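Local coordinates for V-type ATP synthase alpha chain (Nanoarchaeum equitans Kin4-M, PDB 5BN3), which is the A subunit of a V-type ATP synthase, a member of the ATP synthase alpha/beta family with a P-loop nucleotide-binding domain, modelled with ADP and magnesium, at residues A[219-224]-A[374-379]; A[245-250]-A[318-323]; A[351-356]-A[392-397]. All blocks are in the same frame, centred on the assembly; numbering follows the deposited sequence.

Contact 1 (A[219-224]-A[374-379]). With MG (magnesium ion), chain L.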
ATOM      1  N   ALA A 219      -9.284 -12.767  26.795  1.00 25.64           N
ATOM      2  CA  ALA A 219      -9.849 -12.790  25.451  1.00 30.09           C
ATOM      3  C   ALA A 219      -9.772 -11.418  24.804  1.00 38.57           C
ATOM      4  O   ALA A 219      -9.793 -10.395  25.492  1.00 33.76           O
ATOM      5  CB  ALA A 219     -11.290 -13.266  25.486  1.00 29.04           C
ATOM      6  N   ALA A 220      -9.695 -11.406  23.478  1.00 28.29           N
ATOM      7  CA  ALA A 220      -9.734 -10.164  22.715  1.00 29.03           C
ATOM      8  C   ALA A 220     -11.067 -10.042  21.981  1.00 35.80           C
ATOM      9  O   ALA A 220     -11.589 -11.034  21.465  1.00 27.69           O
ATOM     10  CB  ALA A 220      -8.584 -10.116  21.729  1.00 29.95           C
ATOM     11  N   VAL A 221     -11.613  -8.827  21.934  1.00 29.86           N
ATOM     12  CA  VAL A 221     -12.855  -8.564  21.207  1.00 28.37           C
ATOM     13  C   VAL A 221     -12.648  -7.449  20.184  1.00 28.72           C
ATOM     14  O   VAL A 221     -12.976  -6.293  20.445  1.00 29.26           O
ATOM     15  CB  VAL A 221     -14.011  -8.164  22.157  1.00 25.06           C
ATOM     16  CG1 VAL A 221     -15.342  -8.160  21.412  1.00 31.82           C
ATOM     17  CG2 VAL A 221     -14.090  -9.108  23.345  1.00 28.71           C
ATOM     18  N   PRO A 222     -12.077  -7.789  19.019  1.00 27.94           N
ATOM     19  CA  PRO A 222     -11.907  -6.778  17.972  1.00 29.25           C
ATOM     20  C   PRO A 222     -13.125  -6.712  17.061  1.00 30.53           C
ATOM     21  O   PRO A 222     -13.794  -7.727  16.844  1.00 31.68           O
ATOM     22  CB  PRO A 222     -10.698  -7.292  17.189  1.00 30.61           C
ATOM     23  CG  PRO A 222     -10.792  -8.780  17.318  1.00 35.84           C
ATOM     24  CD  PRO A 222     -11.391  -9.051  18.685  1.00 24.13           C
ATOM     25  N   GLY A 223     -13.405  -5.521  16.539  1.00 30.80           N
ATOM     26  CA  GLY A 223     -14.506  -5.322  15.617  1.00 30.32           C
ATOM     27  C   GLY A 223     -14.487  -3.910  15.065  1.00 32.84           C
ATOM     28  O   GLY A 223     -13.890  -3.018  15.664  1.00 28.54           O
ATOM     29  N   PRO A 224     -15.126  -3.698  13.907  1.00 31.48           N
ATOM     30  CA  PRO A 224     -15.257  -2.340  13.365  1.00 30.06           C
ATOM     31  C   PRO A 224     -16.249  -1.538  14.197  1.00 30.97           C
ATOM     32  O   PRO A 224     -16.907  -2.118  15.065  1.00 29.74           O
ATOM     33  CB  PRO A 224     -15.820  -2.577  11.960  1.00 34.06           C
ATOM     34  CG  PRO A 224     -16.522  -3.899  12.054  1.00 34.56           C
ATOM     35  CD  PRO A 224     -15.703  -4.719  13.013  1.00 27.84           C
ATOM     36  N   THR A 374      -9.478 -12.309  35.371  1.00 32.78           N
ATOM     37  CA  THR A 374      -9.828 -12.577  33.982  1.00 30.81           C
ATOM     38  C   THR A 374      -9.886 -11.248  33.223  1.00 25.41           C
ATOM     39  O   THR A 374     -10.476 -10.280  33.702  1.00 29.94           O
ATOM     40  CB  THR A 374     -11.180 -13.315  33.907  1.00 34.26           C
ATOM     41  OG1 THR A 374     -11.169 -14.427  34.816  1.00 31.57           O
ATOM     42  CG2 THR A 374     -11.440 -13.814  32.501  1.00 37.04           C
ATOM     43  N   ILE A 375      -9.261 -11.187  32.048  1.00 28.42           N
ATOM     44  CA  ILE A 375      -9.159  -9.923  31.318  1.00 27.45           C
ATOM     45  C   ILE A 375      -9.764  -9.989  29.922  1.00 38.42           C
ATOM     46  O   ILE A 375      -9.361 -10.809  29.097  1.00 30.46           O
ATOM     47  CB  ILE A 375      -7.693  -9.448  31.213  1.00 33.36           C
ATOM     48  CG1 ILE A 375      -7.143  -9.116  32.603  1.00 37.94           C
ATOM     49  CG2 ILE A 375      -7.584  -8.226  30.315  1.00 38.20           C
ATOM     50  CD1 ILE A 375      -5.695  -8.667  32.595  1.00 39.53           C
ATOM     51  N   ILE A 376     -10.732  -9.114  29.666  1.00 30.80           N
ATOM     52  CA  ILE A 376     -11.346  -9.005  28.350  1.00 31.69           C
ATOM     53  C   ILE A 376     -10.964  -7.662  27.732  1.00 36.51           C
ATOM     54  O   ILE A 376     -11.324  -6.610  28.264  1.00 35.51           O
ATOM     55  CB  ILE A 376     -12.884  -9.106  28.430  1.00 34.45           C
ATOM     56  CG1 ILE A 376     -13.306 -10.303  29.290  1.00 39.82           C
ATOM     57  CG2 ILE A 376     -13.489  -9.204  27.036  1.00 36.96           C
ATOM     58  CD1 ILE A 376     -12.844 -11.640  28.751  1.00 38.57           C
ATOM     59  N   GLY A 377     -10.235  -7.695  26.620  1.00 32.27           N
ATOM     60  CA  GLY A 377      -9.806  -6.475  25.958  1.00 28.87           C
ATOM     61  C   GLY A 377     -10.470  -6.249  24.612  1.00 37.63           C
ATOM     62  O   GLY A 377     -10.284  -7.025  23.674  1.00 31.19           O
ATOM     63  N   ALA A 378     -11.249  -5.179  24.515  1.00 38.33           N
ATOM     64  CA  ALA A 378     -11.840  -4.790  23.239  1.00 33.76           C
ATOM     65  C   ALA A 378     -10.781  -4.111  22.372  1.00 33.55           C
ATOM     66  O   ALA A 378      -9.906  -3.407  22.881  1.00 30.64           O
ATOM     67  CB  ALA A 378     -13.016  -3.866  23.460  1.00 32.84           C
ATOM     68  N   VAL A 379     -10.849  -4.339  21.064  1.00 28.73           N
ATOM     69  CA  VAL A 379      -9.913  -3.724  20.129  1.00 28.72           C
ATOM     70  C   VAL A 379     -10.695  -3.038  19.015  1.00 31.12           C
ATOM     71  O   VAL A 379     -11.702  -3.567  18.549  1.00 29.88           O
ATOM     72  CB  VAL A 379      -8.952  -4.766  19.513  1.00 35.55           C
ATOM     73  CG1 VAL A 379      -7.838  -4.070  18.743  1.00 31.26           C
ATOM     74  CG2 VAL A 379      -8.358  -5.647  20.589  1.00 31.85           C
TER
HETATM   75 MG    MG L 610     -11.586 -14.306  37.132  1.00 41.86          MG
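Val221 and Ile376 meet methyl to methyl, CG2 to CG2 at 3.7 Å, on one face of a parallel strand pair in the P-loop NTPase core, the first of the pair running into the phosphate-binding loop. The two side chains slant across each other, and their torsions explain the meeting. In Val221, CG1 stands anti to the backbone N (chi1 -169°), which leaves CG2 beside that N and turned to the neighbouring strand. Ile376 instead keeps CG1 beside its own N, with CG2 anti to it, and a second torsion of -61° brings CD1 to Ala219 CB at 4.0 Å. Helix 229-239 covers this face, with Leu232 on Val221 and Asn233 on Ile376.

On the other face Pro222 meets Val379, CB to CB at 3.9 Å, while Ala220 lies beside Gly377, which contributes backbone alone. Helix 389-395 packs here, placing Thr391 against both Pro222 and Val379.

Between the faces runs a parallel ladder of the textbook kind: Ala219, Val221 and Gly223 bond in turn to 375-379. Its geometry changes along the way. The bond from Gly377 N to Ala219 O is 3.0 Å and almost straight, with the donor nearly in line with the carbonyl, whereas Val379 N approaches Val221 O from well above the carbonyl plane. The last rung, Gly223 N to Val379 O, stretches to 3.3 Å as 219-224 leaves the sheet; Pro224 beyond it touches the bound ADP.

At the far end of 374-379 from Pro224 and ADP, Thr374 OG1 receives a hydrogen bond from Gly216 N and binds a magnesium ion at 2.4 Å, sharing the metal with Ser372 OG.

Contact 2 (A[245-250]-A[318-323])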
ATOM      1  N   VAL A 245     -16.320  -7.004  39.415  1.00 34.05           N
ATOM      2  CA  VAL A 245     -16.244  -6.589  38.018  1.00 35.08           C
ATOM      3  C   VAL A 245     -15.624  -5.199  37.924  1.00 38.01           C
ATOM      4  O   VAL A 245     -16.072  -4.263  38.590  1.00 30.13           O
ATOM      5  CB  VAL A 245     -17.637  -6.566  37.359  1.00 37.12           C
ATOM      6  CG1 VAL A 245     -17.556  -5.983  35.956  1.00 42.27           C
ATOM      7  CG2 VAL A 245     -18.223  -7.958  37.313  1.00 34.59           C
ATOM      8  N   ILE A 246     -14.585  -5.067  37.107  1.00 33.94           N
ATOM      9  CA  ILE A 246     -13.976  -3.766  36.861  1.00 34.42           C
ATOM     10  C   ILE A 246     -14.126  -3.389  35.394  1.00 30.31           C
ATOM     11  O   ILE A 246     -13.583  -4.061  34.515  1.00 33.84           O
ATOM     12  CB  ILE A 246     -12.491  -3.770  37.243  1.00 33.14           C
ATOM     13  CG1 ILE A 246     -12.351  -4.062  38.737  1.00 44.64           C
ATOM     14  CG2 ILE A 246     -11.842  -2.438  36.901  1.00 35.28           C
ATOM     15  CD1 ILE A 246     -10.976  -4.487  39.138  1.00 40.70           C
ATOM     16  N   TYR A 247     -14.874  -2.322  35.130  1.00 32.21           N
ATOM     17  CA  TYR A 247     -15.060  -1.854  33.762  1.00 28.94           C
ATOM     18  C   TYR A 247     -14.189  -0.632  33.500  1.00 34.70           C
ATOM     19  O   TYR A 247     -14.372   0.416  34.124  1.00 34.87           O
ATOM     20  CB  TYR A 247     -16.530  -1.520  33.488  1.00 30.01           C
ATOM     21  CG  TYR A 247     -16.858  -1.445  32.014  1.00 46.78           C
ATOM     22  CD1 TYR A 247     -16.638  -0.284  31.291  1.00 46.62           C
ATOM     23  CD2 TYR A 247     -17.384  -2.542  31.348  1.00 48.31           C
ATOM     24  CE1 TYR A 247     -16.931  -0.216  29.944  1.00 49.23           C
ATOM     25  CE2 TYR A 247     -17.683  -2.482  30.002  1.00 38.95           C
ATOM     26  CZ  TYR A 247     -17.454  -1.318  29.305  1.00 62.16           C
ATOM     27  OH  TYR A 247     -17.749  -1.257  27.963  1.00 58.03           O
ATOM     28  N   ILE A 248     -13.240  -0.770  32.580  1.00 30.71           N
ATOM     29  CA  ILE A 248     -12.381   0.344  32.209  1.00 34.08           C
ATOM     30  C   ILE A 248     -12.839   0.971  30.897  1.00 39.35           C
ATOM     31  O   ILE A 248     -12.708   0.367  29.828  1.00 33.27           O
ATOM     32  CB  ILE A 248     -10.909  -0.091  32.063  1.00 34.01           C
ATOM     33  CG1 ILE A 248     -10.476  -0.935  33.265  1.00 35.84           C
ATOM     34  CG2 ILE A 248     -10.008   1.124  31.913  1.00 35.70           C
ATOM     35  CD1 ILE A 248      -9.034  -1.406  33.194  1.00 33.62           C
ATOM     36  N   GLY A 249     -13.381   2.180  30.983  1.00 35.25           N
ATOM     37  CA  GLY A 249     -13.694   2.952  29.797  1.00 34.56           C
ATOM     38  C   GLY A 249     -12.458   3.708  29.357  1.00 47.06           C
ATOM     39  O   GLY A 249     -12.200   4.819  29.825  1.00 40.11           O
ATOM     40  N   CYS A 250     -11.689   3.097  28.461  1.00 39.95           N
ATOM     41  CA  CYS A 250     -10.434   3.674  28.004  1.00 34.42           C
ATOM     42  C   CYS A 250     -10.622   4.402  26.677  1.00 34.79           C
ATOM     43  O   CYS A 250     -10.644   3.776  25.618  1.00 33.20           O
ATOM     44  CB  CYS A 250      -9.374   2.577  27.868  1.00 32.72           C
ATOM     45  SG  CYS A 250      -7.736   3.146  27.351  1.00 39.46           S
ATOM     46  N   ASN A 318     -12.859  -5.631  32.236  1.00 32.66           N
ATOM     47  CA  ASN A 318     -13.220  -5.325  30.855  1.00 34.82           C
ATOM     48  C   ASN A 318     -12.554  -4.017  30.438  1.00 40.78           C
ATOM     49  O   ASN A 318     -12.739  -2.988  31.090  1.00 39.31           O
ATOM     50  CB  ASN A 318     -14.741  -5.203  30.694  1.00 41.71           C
ATOM     51  CG  ASN A 318     -15.485  -6.449  31.143  1.00 46.06           C
ATOM     52  OD1 ASN A 318     -15.904  -6.555  32.296  1.00 51.04           O
ATOM     53  ND2 ASN A 318     -15.662  -7.395  30.226  1.00 41.71           N
ATOM     54  N   ALA A 319     -11.777  -4.052  29.361  1.00 31.50           N
ATOM     55  CA  ALA A 319     -11.092  -2.852  28.879  1.00 30.64           C
ATOM     56  C   ALA A 319     -11.595  -2.437  27.499  1.00 40.45           C
ATOM     57  O   ALA A 319     -11.382  -3.146  26.515  1.00 36.21           O
ATOM     58  CB  ALA A 319      -9.589  -3.071  28.855  1.00 33.96           C
ATOM     59  N   ASP A 320     -12.243  -1.276  27.438  1.00 35.77           N
ATOM     60  CA  ASP A 320     -12.889  -0.784  26.224  1.00 33.97           C
ATOM     61  C   ASP A 320     -12.502   0.681  26.018  1.00 34.18           C
ATOM     62  O   ASP A 320     -13.044   1.556  26.687  1.00 34.43           O
ATOM     63  CB  ASP A 320     -14.412  -0.912  26.392  1.00 33.09           C
ATOM     64  CG  ASP A 320     -15.191  -0.429  25.181  1.00 42.16           C
ATOM     65  OD1 ASP A 320     -14.629  -0.394  24.066  1.00 35.47           O
ATOM     66  OD2 ASP A 320     -16.388  -0.094  25.341  1.00 41.60           O
ATOM     67  N   SER A 321     -11.571   0.967  25.108  1.00 33.16           N
ATOM     68  CA  SER A 321     -10.941  -0.019  24.236  1.00 31.54           C
ATOM     69  C   SER A 321      -9.416   0.100  24.290  1.00 34.06           C
ATOM     70  O   SER A 321      -8.880   1.195  24.468  1.00 31.34           O
ATOM     71  CB  SER A 321     -11.428   0.189  22.798  1.00 33.53           C
ATOM     72  OG  SER A 321     -10.466  -0.256  21.860  1.00 39.95           O
ATOM     73  N   THR A 322      -8.720  -1.023  24.120  1.00 36.24           N
ATOM     74  CA  THR A 322      -7.256  -1.040  24.200  1.00 35.51           C
ATOM     75  C   THR A 322      -6.565  -0.290  23.062  1.00 37.91           C
ATOM     76  O   THR A 322      -5.415   0.124  23.194  1.00 32.70           O
ATOM     77  CB  THR A 322      -6.700  -2.476  24.274  1.00 38.35           C
ATOM     78  OG1 THR A 322      -7.056  -3.195  23.086  1.00 35.24           O
ATOM     79  CG2 THR A 322      -7.255  -3.194  25.490  1.00 31.42           C
ATOM     80  N   SER A 323      -7.263  -0.121  21.947  1.00 30.52           N
ATOM     81  CA  SER A 323      -6.734   0.650  20.828  1.00 26.10           C
ATOM     82  C   SER A 323      -6.483   2.118  21.192  1.00 35.74           C
ATOM     83  O   SER A 323      -5.592   2.758  20.634  1.00 32.01           O
ATOM     84  CB  SER A 323      -7.677   0.564  19.628  1.00 35.81           C
ATOM     85  OG  SER A 323      -7.856  -0.781  19.229  1.00 32.97           O
TER
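Tyr247 brings CD2 of its ring to Asn318 CB at 3.8 Å and sends its hydroxyl on to Asp320, on the tightly packed face of two parallel strands in the nucleotide-binding domain. The tyrosine and asparagine side chains cross at about a right angle, with Asn318 O over one face of the ring. Asn318 ND2 bonds to Asn233, whereas its buried OD1 has no polar partner. Tyr247 and Asp320 instead run side by side in the same direction, both with CG anti to the backbone N (chi1 -180° in Asp320), and carboxylate and ring stand nearly perpendicular. Tyr247 OH gives a weak hydrogen bond to Asp320 OD2 at 3.2 Å. Helix 229-239 closes over this side through Asn233 and Gln234.

Neither face opens to solvent, but the reverse one is more loosely joined across the pair. Ile248 CB rests on Asn318 O at 3.6 Å, and Ala319 CB stays further off; helix 293-309 packs Ser297 on Ile248.

Along the strands the bond geometry changes instead. Ile248 N to Asn318 O is 2.7 Å, with 167° at the hydrogen. Past Asp320 the peptide to Ser321 is cis; Cys250 N still bonds to Asp320 O, equally short, but from above the carbonyl plane and bent to 139°. Cys250 O takes Ser321 N at 3.0 Å. Ser321 is the N-cap of the following helix: its OG accepts from Ser323 N and is also hydrogen-bonded to Ser380 OG.

Asp320, where P-loop proteins of this family carry the Walker B aspartate, has its side chain about 4 Å from another magnesium ion, not the one at Thr374. Thr230 OG1 also bonds to OD2, giving it two hydroxyl partners, the tyrosine one weak, which would limit how freely the carboxylate turns.

Contact 3 (A[351-356]-A[392-397])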
ATOM      1  N   ARG A 351       5.352  -5.400  23.806  1.00 32.74           N
ATOM      2  CA  ARG A 351       5.845  -5.486  25.179  1.00 30.18           C
ATOM      3  C   ARG A 351       4.921  -4.745  26.141  1.00 24.66           C
ATOM      4  O   ARG A 351       4.651  -5.221  27.247  1.00 38.36           O
ATOM      5  CB  ARG A 351       7.266  -4.915  25.262  1.00 37.11           C
ATOM      6  CG  ARG A 351       7.972  -5.139  26.594  1.00 47.58           C
ATOM      7  CD  ARG A 351       9.327  -4.443  26.614  1.00 53.72           C
ATOM      8  NE  ARG A 351       9.192  -2.988  26.665  1.00 60.65           N
ATOM      9  CZ  ARG A 351      10.109  -2.136  26.219  1.00 55.77           C
ATOM     10  NH1 ARG A 351      11.230  -2.592  25.680  1.00 72.89           N
ATOM     11  NH2 ARG A 351       9.900  -0.831  26.302  1.00 64.41           N
ATOM     12  N   LYS A 352       4.431  -3.585  25.709  1.00 30.14           N
ATOM     13  CA  LYS A 352       3.528  -2.778  26.525  1.00 28.70           C
ATOM     14  C   LYS A 352       2.192  -3.478  26.730  1.00 37.50           C
ATOM     15  O   LYS A 352       1.671  -3.513  27.843  1.00 32.05           O
ATOM     16  CB  LYS A 352       3.308  -1.403  25.884  1.00 33.06           C
ATOM     17  CG  LYS A 352       4.499  -0.455  25.996  1.00 45.96           C
ATOM     18  CD  LYS A 352       4.724  -0.017  27.440  1.00 44.35           C
ATOM     19  CE  LYS A 352       5.860   0.994  27.547  1.00 65.34           C
ATOM     20  NZ  LYS A 352       5.965   1.571  28.921  1.00 64.93           N
ATOM     21  N   LEU A 353       1.639  -4.028  25.652  1.00 29.02           N
ATOM     22  CA  LEU A 353       0.400  -4.797  25.731  1.00 28.68           C
ATOM     23  C   LEU A 353       0.561  -5.983  26.674  1.00 26.66           C
ATOM     24  O   LEU A 353      -0.353  -6.320  27.428  1.00 35.02           O
ATOM     25  CB  LEU A 353      -0.015  -5.284  24.339  1.00 29.39           C
ATOM     26  CG  LEU A 353      -0.548  -4.227  23.369  1.00 37.15           C
ATOM     27  CD1 LEU A 353      -0.763  -4.822  21.988  1.00 37.56           C
ATOM     28  CD2 LEU A 353      -1.847  -3.638  23.889  1.00 36.89           C
ATOM     29  N   ALA A 354       1.735  -6.607  26.635  1.00 29.38           N
ATOM     30  CA  ALA A 354       2.026  -7.747  27.491  1.00 29.76           C
ATOM     31  C   ALA A 354       2.010  -7.367  28.970  1.00 35.26           C
ATOM     32  O   ALA A 354       1.597  -8.161  29.808  1.00 35.51           O
ATOM     33  CB  ALA A 354       3.359  -8.357  27.118  1.00 31.32           C
ATOM     34  N   GLU A 355       2.461  -6.156  29.288  1.00 38.20           N
ATOM     35  CA  GLU A 355       2.443  -5.677  30.672  1.00 38.66           C
ATOM     36  C   GLU A 355       1.027  -5.649  31.247  1.00 47.35           C
ATOM     37  O   GLU A 355       0.839  -5.722  32.459  1.00 40.26           O
ATOM     38  CB  GLU A 355       3.086  -4.287  30.774  1.00 43.60           C
ATOM     39  CG  GLU A 355       4.598  -4.278  30.578  1.00 42.28           C
ATOM     40  CD  GLU A 355       5.190  -2.880  30.642  1.00 63.26           C
ATOM     41  OE1 GLU A 355       4.462  -1.933  31.018  1.00 57.78           O
ATOM     42  OE2 GLU A 355       6.385  -2.724  30.314  1.00 52.33           O
ATOM     43  N   PHE A 356       0.035  -5.544  30.368  1.00 30.84           N
ATOM     44  CA  PHE A 356      -1.365  -5.589  30.771  1.00 30.84           C
ATOM     45  C   PHE A 356      -1.867  -7.030  30.874  1.00 42.08           C
ATOM     46  O   PHE A 356      -2.252  -7.487  31.950  1.00 32.31           O
ATOM     47  CB  PHE A 356      -2.215  -4.788  29.779  1.00 30.83           C
ATOM     48  CG  PHE A 356      -3.686  -4.807  30.076  1.00 33.75           C
ATOM     49  CD1 PHE A 356      -4.162  -4.459  31.331  1.00 31.39           C
ATOM     50  CD2 PHE A 356      -4.598  -5.153  29.090  1.00 33.95           C
ATOM     51  CE1 PHE A 356      -5.521  -4.466  31.603  1.00 31.51           C
ATOM     52  CE2 PHE A 356      -5.957  -5.164  29.352  1.00 33.62           C
ATOM     53  CZ  PHE A 356      -6.420  -4.819  30.612  1.00 39.93           C
ATOM     54  N   GLN A 392      -3.264  -7.942  16.054  1.00 29.52           N
ATOM     55  CA  GLN A 392      -2.351  -9.064  15.845  1.00 31.75           C
ATOM     56  C   GLN A 392      -1.438  -9.328  17.038  1.00 32.06           C
ATOM     57  O   GLN A 392      -1.222 -10.481  17.406  1.00 28.28           O
ATOM     58  CB  GLN A 392      -1.538  -8.872  14.559  1.00 27.77           C
ATOM     59  CG  GLN A 392      -2.369  -9.034  13.289  1.00 27.95           C
ATOM     60  CD  GLN A 392      -3.111 -10.357  13.255  1.00 36.50           C
ATOM     61  OE1 GLN A 392      -2.567 -11.390  13.636  1.00 35.15           O
ATOM     62  NE2 GLN A 392      -4.367 -10.328  12.818  1.00 33.55           N
ATOM     63  N   ASN A 393      -0.902  -8.268  17.638  1.00 29.19           N
ATOM     64  CA  ASN A 393      -0.111  -8.421  18.860  1.00 32.97           C
ATOM     65  C   ASN A 393      -0.927  -9.038  19.991  1.00 31.67           C
ATOM     66  O   ASN A 393      -0.451  -9.927  20.700  1.00 33.07           O
ATOM     67  CB  ASN A 393       0.447  -7.070  19.321  1.00 31.88           C
ATOM     68  CG  ASN A 393       1.597  -6.585  18.463  1.00 36.45           C
ATOM     69  OD1 ASN A 393       2.217  -7.360  17.733  1.00 41.97           O
ATOM     70  ND2 ASN A 393       1.901  -5.295  18.559  1.00 44.55           N
ATOM     71  N   THR A 394      -2.153  -8.550  20.156  1.00 31.69           N
ATOM     72  CA  THR A 394      -3.048  -9.038  21.200  1.00 33.77           C
ATOM     73  C   THR A 394      -3.357 -10.529  21.041  1.00 28.55           C
ATOM     74  O   THR A 394      -3.441 -11.261  22.026  1.00 28.25           O
ATOM     75  CB  THR A 394      -4.363  -8.224  21.222  1.00 30.93           C
ATOM     76  OG1 THR A 394      -4.065  -6.836  21.435  1.00 36.57           O
ATOM     77  CG2 THR A 394      -5.279  -8.707  22.326  1.00 32.28           C
ATOM     78  N   LEU A 395      -3.500 -10.982  19.799  1.00 30.38           N
ATOM     79  CA  LEU A 395      -3.817 -12.386  19.532  1.00 31.13           C
ATOM     80  C   LEU A 395      -2.706 -13.343  19.961  1.00 40.57           C
ATOM     81  O   LEU A 395      -2.949 -14.531  20.174  1.00 38.58           O
ATOM     82  CB  LEU A 395      -4.154 -12.593  18.051  1.00 32.22           C
ATOM     83  CG  LEU A 395      -5.455 -11.939  17.587  1.00 37.65           C
ATOM     84  CD1 LEU A 395      -5.833 -12.401  16.186  1.00 36.96           C
ATOM     85  CD2 LEU A 395      -6.566 -12.236  18.572  1.00 35.58           C
ATOM     86  N   ARG A 396      -1.487 -12.831  20.095  1.00 27.55           N
ATOM     87  CA  ARG A 396      -0.382 -13.671  20.548  1.00 28.52           C
ATOM     88  C   ARG A 396      -0.204 -13.601  22.064  1.00 31.84           C
ATOM     89  O   ARG A 396       0.721 -14.196  22.618  1.00 34.52           O
ATOM     90  CB  ARG A 396       0.913 -13.307  19.814  1.00 36.63           C
ATOM     91  CG  ARG A 396       0.813 -13.477  18.302  1.00 39.34           C
ATOM     92  CD  ARG A 396       2.168 -13.738  17.667  1.00 49.26           C
ATOM     93  NE  ARG A 396       3.143 -12.705  18.003  1.00 42.22           N
ATOM     94  CZ  ARG A 396       3.244 -11.539  17.372  1.00 45.30           C
ATOM     95  NH1 ARG A 396       2.425 -11.250  16.372  1.00 40.56           N
ATOM     96  NH2 ARG A 396       4.165 -10.661  17.744  1.00 46.10           N
ATOM     97  N   LEU A 397      -1.117 -12.898  22.730  1.00 30.68           N
ATOM     98  CA  LEU A 397      -1.059 -12.746  24.183  1.00 31.54           C
ATOM     99  C   LEU A 397      -2.269 -13.346  24.906  1.00 33.47           C
ATOM    100  O   LEU A 397      -2.155 -13.783  26.053  1.00 40.52           O
ATOM    101  CB  LEU A 397      -0.915 -11.267  24.562  1.00 35.27           C
ATOM    102  CG  LEU A 397       0.366 -10.547  24.132  1.00 37.44           C
ATOM    103  CD1 LEU A 397       0.264  -9.049  24.400  1.00 34.48           C
ATOM    104  CD2 LEU A 397       1.573 -11.129  24.847  1.00 33.57           C
TER
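Leu353 fits against Asn393, Thr394 and Leu397 where helix 349-357 packs on helix 389-395 and the turn that follows it, a small helix-helix contact in the nucleotide-binding domain. Followed outwards, the leucine meets both parts of its partner in succession. Its CB touches Leu397 CD1 at 3.8 Å. CG, set beside the backbone N with chi1 at -72°, carries the chain on toward helix 389-395, and a second torsion of 173° puts CD1 anti to CA. That methyl lies 3.7 Å from Asn393 CB and 3.9 Å from Thr394 OG1; the leucine side chain as a whole crosses both at about a right angle. The threonine oxygen has its polar partner within its own helix, Val390 O, so the methyl merely packs on it. Trp325 of helix 322-335 adds a further neighbour to the leucine.

Apart from the threonine oxygen and a backbone N the contact is apolar, and Leu397 reaches the first helix with both methyls. It is put in place by a turn in which Leu397 N bonds to Thr394 O. A subunit boundary lies close by: Arg351 forms a salt bridge with Glu237 of the neighbouring NEQ263 chain, and Ala354 packs on that chain's Ala192. Within the contact, Leu397 CD1 sits 3.6 Å from Ala354 N, and CD2 4.0 Å from Ala354 CB.

Overall arrangement
Contacts 1 and 2, with centres 9 Å apart, are successive parts of one sheet: strand 370-379 lies between 218-222 and 314-320, and Ile376 O to Ala319 N (2.8 Å) and Ala378 N to Ala319 O (2.9 Å) are probable hydrogen bonds joining the two pairs. Contact 3 packs against this sheet, 12 Å from contact 1 and 15 Å from contact 2 between centres; Phe356 CE2 reaches Ile375 CG2 at 3.6 Å. The nucleotide site draws on the first two: Pro224 lines the ADP pocket, and the Asp320 side chain comes within about 5 Å of ADP. Two magnesium ions are involved, one near Asp320, the other at Thr374.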